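Local coordinates for periplasmic binding protein (Agrobacterium tumefaciens str. B6, PDB 5L9G) that binds the opine mannopine as a periplasmic binding protein, probably to hand it to an ABC transporter for import into the cell, at residues 58-63 with 90-95; 86-91 with 110-115; 324-327 with 332-335. One frame throughout, in Å; residues are numbered along the deposited sequence.

From the N terminus, interaction 1 comes first: it closes a loop holding most of helix 61-69, strand 76-80 and helix 84-89, bringing the chain after that last helix back to the turn beside the mannopine site. Interaction 2 opens on the stretch where interaction 1 ends, sharing Ala-90 and Gly-91, and closes the following irregular loop by tying helix 84-89 to the turn between strands 111-112 and 115-128. The two touch, with Trp-60 packed on Ala-87 and a probable hydrogen bond from Val-92 N to Ala-87 O. Much later, interaction 3 spans a short stretch within the C-terminal helix 324-343 and touches neither of the others.

Interaction 1: residues 58-63 with 90-95; sequences QNWAEA and AGVLEK. With MO0 (mannopine), chain C.
Next to the mannopine pocket, where the chain turns into helix 61-69, Trp-60 and Ala-63 pack against Ala-90 and Val-92, at the place where helix 84-89 ends in a Schellman motif with Gly-91 at positive phi. The indole offers its rim: Trp-60 CZ3 lies 4.0 Å from Val-92 CG2 and Trp-60 CH2 4.1 Å from Ala-90 CB, both methyls close to the ring plane. With chi1 at 79°, CG of Trp-60 sits between the backbone N and the carbonyl carbon, which swings the six-membered ring out to these methyls. Val-92 divides its branches, since its CG1 goes instead to Ala-63, 3.7 Å from the CB of that residue. Gln-86 and Ala-87 of helix 84-89 also touch the indole.

The turn before the helix is fixed by a capping box. Asn-59 OD1 accepts from Ala-61 N at 3.0 Å, while Glu-62 OE2 receives Asn-59 N and, as a second donor, Gln-58 N at 3.1 Å, both from one face of the carboxylate. Gln-58 O, on this same turn, accepts a hydrogen bond from mannopine OAC at 3.1 Å. Between the two segments themselves the contact is purely apolar, so it rests on the fit of methyls to an indole rim, and the polar bonds are left to shape the turn that carries the ligand-binding carbonyl.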
loop_
_atom_site.group_PDB
_atom_site.type_symbol
_atom_site.label_atom_id
_atom_site.label_comp_id
_atom_site.label_asym_id
_atom_site.label_seq_id
_atom_site.Cartn_x
_atom_site.Cartn_y
_atom_site.Cartn_z
ATOM N N GLN A 58 10.378 1.820 -4.642
ATOM C CA GLN A 58 9.698 1.281 -3.460
ATOM C C GLN A 58 9.545 2.282 -2.343
ATOM O O GLN A 58 8.592 2.186 -1.567
ATOM C CB GLN A 58 10.421 0.033 -2.913
ATOM C CG GLN A 58 10.560 -1.139 -3.886
ATOM C CD GLN A 58 9.222 -1.602 -4.432
ATOM O OE1 GLN A 58 8.213 -1.685 -3.705
ATOM N NE2 GLN A 58 9.191 -1.885 -5.720
ATOM N N ASN A 59 10.517 3.195 -2.198
ATOM C CA ASN A 59 10.566 4.133 -1.070
ATOM C C ASN A 59 10.419 5.584 -1.528
ATOM O O ASN A 59 11.148 5.997 -2.423
ATOM C CB ASN A 59 11.890 3.914 -0.319
ATOM C CG ASN A 59 11.980 4.529 1.054
ATOM O OD1 ASN A 59 11.521 5.643 1.303
ATOM N ND2 ASN A 59 12.621 3.830 1.972
ATOM N N TRP A 60 9.477 6.357 -0.914
ATOM C CA TRP A 60 9.244 7.780 -1.237
ATOM C C TRP A 60 10.553 8.590 -1.169
ATOM O O TRP A 60 10.693 9.595 -1.873
ATOM C CB TRP A 60 8.188 8.397 -0.294
ATOM C CG TRP A 60 8.734 8.766 1.057
ATOM C CD1 TRP A 60 8.897 7.935 2.125
ATOM C CD2 TRP A 60 9.271 10.037 1.451
ATOM N NE1 TRP A 60 9.473 8.619 3.174
ATOM C CE2 TRP A 60 9.731 9.905 2.781
ATOM C CE3 TRP A 60 9.455 11.266 0.791
ATOM C CZ2 TRP A 60 10.318 10.968 3.481
ATOM C CZ3 TRP A 60 10.037 12.321 1.487
ATOM C CH2 TRP A 60 10.465 12.167 2.812
ATOM N N ALA A 61 11.505 8.155 -0.304
ATOM C CA ALA A 61 12.801 8.819 -0.144
ATOM C C ALA A 61 13.627 8.854 -1.455
ATOM O O ALA A 61 14.498 9.712 -1.602
ATOM C CB ALA A 61 13.587 8.177 0.991
ATOM N N GLU A 62 13.307 7.968 -2.425
ATOM C CA GLU A 62 13.964 7.940 -3.739
ATOM C C GLU A 62 13.518 9.173 -4.548
ATOM O O GLU A 62 14.323 9.758 -5.281
ATOM C CB GLU A 62 13.634 6.641 -4.494
ATOM C CG GLU A 62 14.081 5.356 -3.788
ATOM C CD GLU A 62 13.723 4.067 -4.516
ATOM O OE1 GLU A 62 14.078 3.970 -5.716
ATOM O OE2 GLU A 62 13.043 3.191 -3.917
ATOM N N ALA A 63 12.242 9.600 -4.370
ATOM C CA ALA A 63 11.717 10.809 -5.024
ATOM C C ALA A 63 12.383 12.034 -4.381
ATOM O O ALA A 63 12.715 12.995 -5.088
ATOM C CB ALA A 63 10.205 10.880 -4.857
ATOM N N ALA A 90 8.772 17.672 3.157
ATOM C CA ALA A 90 10.144 17.658 2.642
ATOM C C ALA A 90 10.302 18.425 1.306
ATOM O O ALA A 90 11.410 18.496 0.771
ATOM C CB ALA A 90 10.639 16.227 2.508
ATOM N N GLY A 91 9.206 18.994 0.802
ATOM C CA GLY A 91 9.178 19.745 -0.451
ATOM C C GLY A 91 9.382 18.882 -1.681
ATOM O O GLY A 91 9.951 19.339 -2.675
ATOM N N VAL A 92 8.904 17.629 -1.629
ATOM C CA VAL A 92 9.057 16.653 -2.716
ATOM C C VAL A 92 7.877 16.702 -3.708
ATOM O O VAL A 92 8.015 16.259 -4.850
ATOM C CB VAL A 92 9.308 15.231 -2.121
ATOM C CG1 VAL A 92 9.436 14.153 -3.200
ATOM C CG2 VAL A 92 10.551 15.243 -1.243
ATOM N N LEU A 93 6.742 17.290 -3.293
ATOM C CA LEU A 93 5.532 17.272 -4.116
ATOM C C LEU A 93 5.085 18.615 -4.668
ATOM O O LEU A 93 5.118 19.623 -3.961
ATOM C CB LEU A 93 4.373 16.633 -3.305
ATOM C CG LEU A 93 4.626 15.248 -2.673
ATOM C CD1 LEU A 93 3.367 14.716 -1.993
ATOM C CD2 LEU A 93 5.118 14.210 -3.732
ATOM N N GLU A 94 4.631 18.615 -5.933
ATOM C CA GLU A 94 4.037 19.778 -6.582
ATOM C C GLU A 94 2.613 19.905 -6.047
ATOM O O GLU A 94 1.971 18.876 -5.795
ATOM C CB GLU A 94 3.932 19.569 -8.097
ATOM C CG GLU A 94 5.203 19.852 -8.876
ATOM C CD GLU A 94 5.662 21.295 -9.013
ATOM O OE1 GLU A 94 6.820 21.493 -9.443
ATOM O OE2 GLU A 94 4.877 22.223 -8.706
ATOM N N LYS A 95 2.108 21.145 -5.896
ATOM C CA LYS A 95 0.713 21.354 -5.505
ATOM C C LYS A 95 -0.107 21.098 -6.776
ATOM O O LYS A 95 0.279 21.563 -7.856
ATOM C CB LYS A 95 0.470 22.788 -4.974
ATOM C CG LYS A 95 0.264 22.847 -3.465
ATOM C CD LYS A 95 1.590 22.992 -2.728
ATOM C CE LYS A 95 1.457 22.887 -1.231
ATOM N NZ LYS A 95 2.763 22.558 -0.605
HETATM O OAB MO0 C . 4.669 5.665 -0.950
HETATM C CAF MO0 C . 5.691 4.883 -1.506
HETATM C CAG MO0 C . 5.422 3.392 -1.413
HETATM O OAC MO0 C . 5.903 2.899 -0.211
HETATM C CAH MO0 C . 3.998 2.992 -1.713
HETATM O OAM MO0 C . 3.586 3.460 -2.943
HETATM C CAI MO0 C . 3.691 1.501 -1.569
HETATM O OAD MO0 C . 4.445 0.745 -2.468
HETATM C CAJ MO0 C . 2.220 1.211 -1.651
HETATM O OAE MO0 C . 1.554 1.915 -0.642
HETATM C CAK MO0 C . 1.859 -0.282 -1.627
HETATM N N MO0 C . 0.960 -0.573 -2.751
HETATM C CA MO0 C . 0.371 -1.933 -2.677
HETATM C C MO0 C . 1.072 -2.855 -3.646
HETATM O O MO0 C . 2.091 -2.453 -4.247
HETATM C CB MO0 C . -1.123 -1.947 -2.901
HETATM C CG MO0 C . -1.502 -1.791 -4.358
HETATM C CD MO0 C . -2.895 -1.307 -4.558
HETATM O OE1 MO0 C . -3.875 -2.254 -4.884
HETATM N NE2 MO0 C . -3.231 -0.115 -4.464
HETATM O OXT MO0 C . 0.689 -4.056 -3.813
#

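Interaction 2: residues 86-91 with 110-115; sequences QAKAAG and SVTDSF
Lys-88 reaches from the last turn of helix 84-89 to Asp-113 and Ser-114, its aliphatic part running past the serine hydroxyl before the ammonium group arrives over the aspartate. CG stands opposite the backbone N (chi1 -177°), carrying the chain outward, and a bend at chi3, 74°, then turns NZ onto the carboxylate. Lys-88 NZ meets Asp-113 OD1 at 2.9 Å in a salt bridge that approaches from above the carboxylate plane, not within it. The ammonium group also forms a salt bridge with Glu-84 OE1, its strongest polar partner, one turn back on its own helix. With two acids as partners it would probably favour its charged form. Ser-114 OG donates to the same Asp-113 OD1, also at 2.9 Å, from the opposite face. That oxygen is thus gripped by two donors from two sides, which should limit the rotation of the carboxylate. Lower down the lysine, CD of Lys-88 passes 3.3 Å from Ser-114 OG.

Asp-113 and Ser-114 form the tight turn between the short, weakly bonded strand 111-112 and the long strand 115-128, antiparallel to each other, with Thr-112 N bonded to Phe-115 O. An ST turn firms up this corner: Thr-112 OG1 accepts from Ser-114 N at 3.1 Å, with an N-H...O angle of 161°. Through the lysine, the helix is therefore joined to the turn between these two strands of the two-lobed solute-binding fold.

At the other oxygen of the aspartate, CE of Lys-95 packs 3.8 Å from Asp-113 OD2.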
loop_
_atom_site.group_PDB
_atom_site.type_symbol
_atom_site.label_atom_id
_atom_site.label_comp_id
_atom_site.label_asym_id
_atom_site.label_seq_id
_atom_site.Cartn_x
_atom_site.Cartn_y
_atom_site.Cartn_z
ATOM N N GLN A 86 4.768 13.471 4.960
ATOM C CA GLN A 86 6.224 13.655 5.061
ATOM C C GLN A 86 6.868 14.064 3.724
ATOM O O GLN A 86 7.821 14.849 3.738
ATOM C CB GLN A 86 6.927 12.444 5.700
ATOM C CG GLN A 86 6.899 11.130 4.906
ATOM C CD GLN A 86 7.651 10.034 5.624
ATOM O OE1 GLN A 86 8.655 10.265 6.316
ATOM N NE2 GLN A 86 7.157 8.819 5.509
ATOM N N ALA A 87 6.329 13.570 2.581
ATOM C CA ALA A 87 6.825 13.952 1.248
ATOM C C ALA A 87 6.516 15.430 0.984
ATOM O O ALA A 87 7.401 16.171 0.538
ATOM C CB ALA A 87 6.197 13.074 0.172
ATOM N N LYS A 88 5.280 15.872 1.316
ATOM C CA LYS A 88 4.851 17.271 1.166
ATOM C C LYS A 88 5.693 18.215 2.051
ATOM O O LYS A 88 6.092 19.289 1.593
ATOM C CB LYS A 88 3.347 17.403 1.495
ATOM C CG LYS A 88 2.783 18.815 1.300
ATOM C CD LYS A 88 1.277 18.814 1.054
ATOM C CE LYS A 88 0.434 18.537 2.265
ATOM N NZ LYS A 88 -0.960 18.221 1.874
ATOM N N ALA A 89 5.981 17.797 3.299
ATOM C CA ALA A 89 6.781 18.584 4.260
ATOM C C ALA A 89 8.240 18.719 3.814
ATOM O O ALA A 89 8.862 19.770 4.029
ATOM C CB ALA A 89 6.712 17.941 5.641
ATOM N N ALA A 90 8.772 17.672 3.157
ATOM C CA ALA A 90 10.144 17.658 2.642
ATOM C C ALA A 90 10.302 18.425 1.306
ATOM O O ALA A 90 11.410 18.496 0.771
ATOM C CB ALA A 90 10.639 16.227 2.508
ATOM N N GLY A 91 9.206 18.994 0.802
ATOM C CA GLY A 91 9.178 19.745 -0.451
ATOM C C GLY A 91 9.382 18.882 -1.681
ATOM O O GLY A 91 9.951 19.339 -2.675
ATOM N N SER A 110 -9.120 11.296 1.050
ATOM C CA SER A 110 -8.303 10.584 0.055
ATOM C C SER A 110 -7.723 11.487 -1.056
ATOM O O SER A 110 -6.927 11.013 -1.879
ATOM C CB SER A 110 -9.076 9.416 -0.538
ATOM O OG SER A 110 -10.017 9.848 -1.504
ATOM N N VAL A 111 -8.128 12.771 -1.083
ATOM C CA VAL A 111 -7.631 13.748 -2.053
ATOM C C VAL A 111 -7.115 14.959 -1.265
ATOM O O VAL A 111 -7.884 15.581 -0.528
ATOM C CB VAL A 111 -8.691 14.136 -3.126
ATOM C CG1 VAL A 111 -8.155 15.218 -4.075
ATOM C CG2 VAL A 111 -9.166 12.911 -3.921
ATOM N N THR A 112 -5.810 15.263 -1.381
ATOM C CA THR A 112 -5.208 16.411 -0.684
ATOM C C THR A 112 -4.831 17.430 -1.758
ATOM O O THR A 112 -5.079 17.170 -2.941
ATOM C CB THR A 112 -3.971 15.978 0.149
ATOM O OG1 THR A 112 -2.870 15.733 -0.734
ATOM C CG2 THR A 112 -4.231 14.758 1.046
ATOM N N ASP A 113 -4.189 18.560 -1.372
ATOM C CA ASP A 113 -3.727 19.549 -2.360
ATOM C C ASP A 113 -2.535 19.019 -3.197
ATOM O O ASP A 113 -2.124 19.683 -4.147
ATOM C CB ASP A 113 -3.335 20.867 -1.657
ATOM C CG ASP A 113 -2.212 20.775 -0.628
ATOM O OD1 ASP A 113 -1.570 19.703 -0.534
ATOM O OD2 ASP A 113 -1.962 21.781 0.066
ATOM N N SER A 114 -1.979 17.831 -2.829
ATOM C CA SER A 114 -0.793 17.256 -3.473
ATOM C C SER A 114 -0.923 15.776 -3.844
ATOM O O SER A 114 0.069 15.158 -4.228
ATOM C CB SER A 114 0.405 17.436 -2.544
ATOM O OG SER A 114 0.578 18.803 -2.206
ATOM N N PHE A 115 -2.119 15.202 -3.720
ATOM C CA PHE A 115 -2.320 13.766 -3.913
ATOM C C PHE A 115 -3.751 13.462 -4.315
ATOM O O PHE A 115 -4.689 14.023 -3.729
ATOM C CB PHE A 115 -1.987 13.074 -2.570
ATOM C CG PHE A 115 -2.282 11.600 -2.386
ATOM C CD1 PHE A 115 -3.538 11.172 -1.970
ATOM C CD2 PHE A 115 -1.284 10.650 -2.558
ATOM C CE1 PHE A 115 -3.802 9.806 -1.771
ATOM C CE2 PHE A 115 -1.541 9.294 -2.341
ATOM C CZ PHE A 115 -2.797 8.887 -1.932
#

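Interaction 3: residues 324-327 with 332-335; sequences PNFW and KWAS
Trp-327 and Ala-334, seven residues apart on the one helix 324-343, make the close half of this contact. The six-membered ring of the indole comes up to the methyl with Trp-327 CZ3 3.4 Å from Ala-334 CB, and Trp-327 CH2 follows at 3.8 Å. The shorter of these is tight for carbon on carbon. With chi1 at -69°, CG of Trp-327 lies opposite the carbonyl carbon, and from there the indole runs forward beside the helix. The helix is kinked at the start of 332-335, where the N atoms of Lys-332 and Trp-333 lack the usual bond to the preceding turn. The CA atoms of Trp-327 and Ala-334 are 8.4 Å apart, against 11.1 Å for the CA atoms of Phe-326 and Trp-333, consistent with a bend toward the Trp-327 side.

The other half is looser. Phe-326 CZ only approaches Trp-333 CZ3, at 4.4 Å, with the indole carbon near the plane of the phenyl ring at its edge. Phe-326 also leans on its neighbour, CD2 sitting 3.6 Å above one face of the Trp-327 ring toward its rim. Beyond this, Trp-333 is partly exposed and makes the solvent side of the contact.

Around the pair, Trp-327 NE1 is hydrogen-bonded to Glu-164 OE1 of helix 162-169. Phe-326 meets the rings of His-330 and of Tyr-178 in helix 177-180, and Trp-333 lies on Arg-187 and Ile-191, so the C-terminal helix packs directly against helix 184-197.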
loop_
_atom_site.group_PDB
_atom_site.type_symbol
_atom_site.label_atom_id
_atom_site.label_comp_id
_atom_site.label_asym_id
_atom_site.label_seq_id
_atom_site.Cartn_x
_atom_site.Cartn_y
_atom_site.Cartn_z
ATOM N N PRO A 324 -3.131 8.796 8.291
ATOM C CA PRO A 324 -2.031 9.658 7.804
ATOM C C PRO A 324 -1.563 10.690 8.836
ATOM O O PRO A 324 -0.395 11.068 8.796
ATOM C CB PRO A 324 -2.608 10.326 6.557
ATOM C CG PRO A 324 -3.763 9.463 6.150
ATOM C CD PRO A 324 -4.327 8.916 7.434
ATOM N N ASN A 325 -2.452 11.127 9.762
ATOM C CA ASN A 325 -2.093 12.083 10.823
ATOM C C ASN A 325 -1.020 11.507 11.750
ATOM O O ASN A 325 -0.132 12.248 12.157
ATOM C CB ASN A 325 -3.324 12.532 11.614
ATOM C CG ASN A 325 -4.354 13.299 10.810
ATOM O OD1 ASN A 325 -5.561 13.205 11.053
ATOM N ND2 ASN A 325 -3.914 14.066 9.823
ATOM N N PHE A 326 -1.072 10.181 12.041
ATOM C CA PHE A 326 -0.057 9.520 12.861
ATOM C C PHE A 326 1.284 9.581 12.121
ATOM O O PHE A 326 2.305 9.954 12.703
ATOM C CB PHE A 326 -0.413 8.044 13.131
ATOM C CG PHE A 326 0.711 7.292 13.812
ATOM C CD1 PHE A 326 0.922 7.413 15.186
ATOM C CD2 PHE A 326 1.585 6.496 13.077
ATOM C CE1 PHE A 326 1.989 6.758 15.803
ATOM C CE2 PHE A 326 2.654 5.845 13.699
ATOM C CZ PHE A 326 2.847 5.979 15.058
ATOM N N TRP A 327 1.272 9.174 10.837
ATOM C CA TRP A 327 2.452 9.134 9.988
ATOM C C TRP A 327 3.012 10.533 9.701
ATOM O O TRP A 327 4.224 10.673 9.574
ATOM C CB TRP A 327 2.167 8.310 8.734
ATOM C CG TRP A 327 2.015 6.867 9.116
ATOM C CD1 TRP A 327 0.849 6.207 9.374
ATOM C CD2 TRP A 327 3.072 5.996 9.532
ATOM N NE1 TRP A 327 1.118 4.938 9.843
ATOM C CE2 TRP A 327 2.478 4.785 9.953
ATOM C CE3 TRP A 327 4.476 6.101 9.536
ATOM C CZ2 TRP A 327 3.234 3.704 10.417
ATOM C CZ3 TRP A 327 5.222 5.024 9.982
ATOM C CH2 TRP A 327 4.605 3.835 10.395
ATOM N N LYS A 332 9.451 9.799 10.872
ATOM C CA LYS A 332 10.899 9.818 11.105
ATOM C C LYS A 332 11.288 8.876 12.248
ATOM O O LYS A 332 12.184 8.048 12.063
ATOM C CB LYS A 332 11.412 11.247 11.366
ATOM C CG LYS A 332 11.415 12.143 10.136
ATOM C CD LYS A 332 11.928 13.539 10.489
ATOM C CE LYS A 332 11.958 14.458 9.294
ATOM N NZ LYS A 332 12.397 15.830 9.669
ATOM N N TRP A 333 10.565 8.945 13.398
ATOM C CA TRP A 333 10.785 8.051 14.541
ATOM C C TRP A 333 10.600 6.598 14.074
ATOM O O TRP A 333 11.430 5.741 14.374
ATOM C CB TRP A 333 9.787 8.344 15.700
ATOM C CG TRP A 333 9.691 7.207 16.688
ATOM C CD1 TRP A 333 10.568 6.933 17.698
ATOM C CD2 TRP A 333 8.757 6.115 16.657
ATOM N NE1 TRP A 333 10.229 5.749 18.310
ATOM C CE2 TRP A 333 9.114 5.231 17.699
ATOM C CE3 TRP A 333 7.620 5.817 15.878
ATOM C CZ2 TRP A 333 8.396 4.062 17.963
ATOM C CZ3 TRP A 333 6.941 4.637 16.108
ATOM C CH2 TRP A 333 7.326 3.773 17.139
ATOM N N ALA A 334 9.465 6.327 13.405
ATOM C CA ALA A 334 9.096 4.994 12.930
ATOM C C ALA A 334 10.124 4.383 11.983
ATOM O O ALA A 334 10.521 3.239 12.199
ATOM C CB ALA A 334 7.713 5.018 12.314
ATOM N N SER A 335 10.627 5.168 11.013
ATOM C CA SER A 335 11.646 4.719 10.057
ATOM C C SER A 335 12.929 4.274 10.766
ATOM O O SER A 335 13.369 3.144 10.547
ATOM C CB SER A 335 11.958 5.817 9.040
ATOM O OG SER A 335 10.833 6.036 8.206
#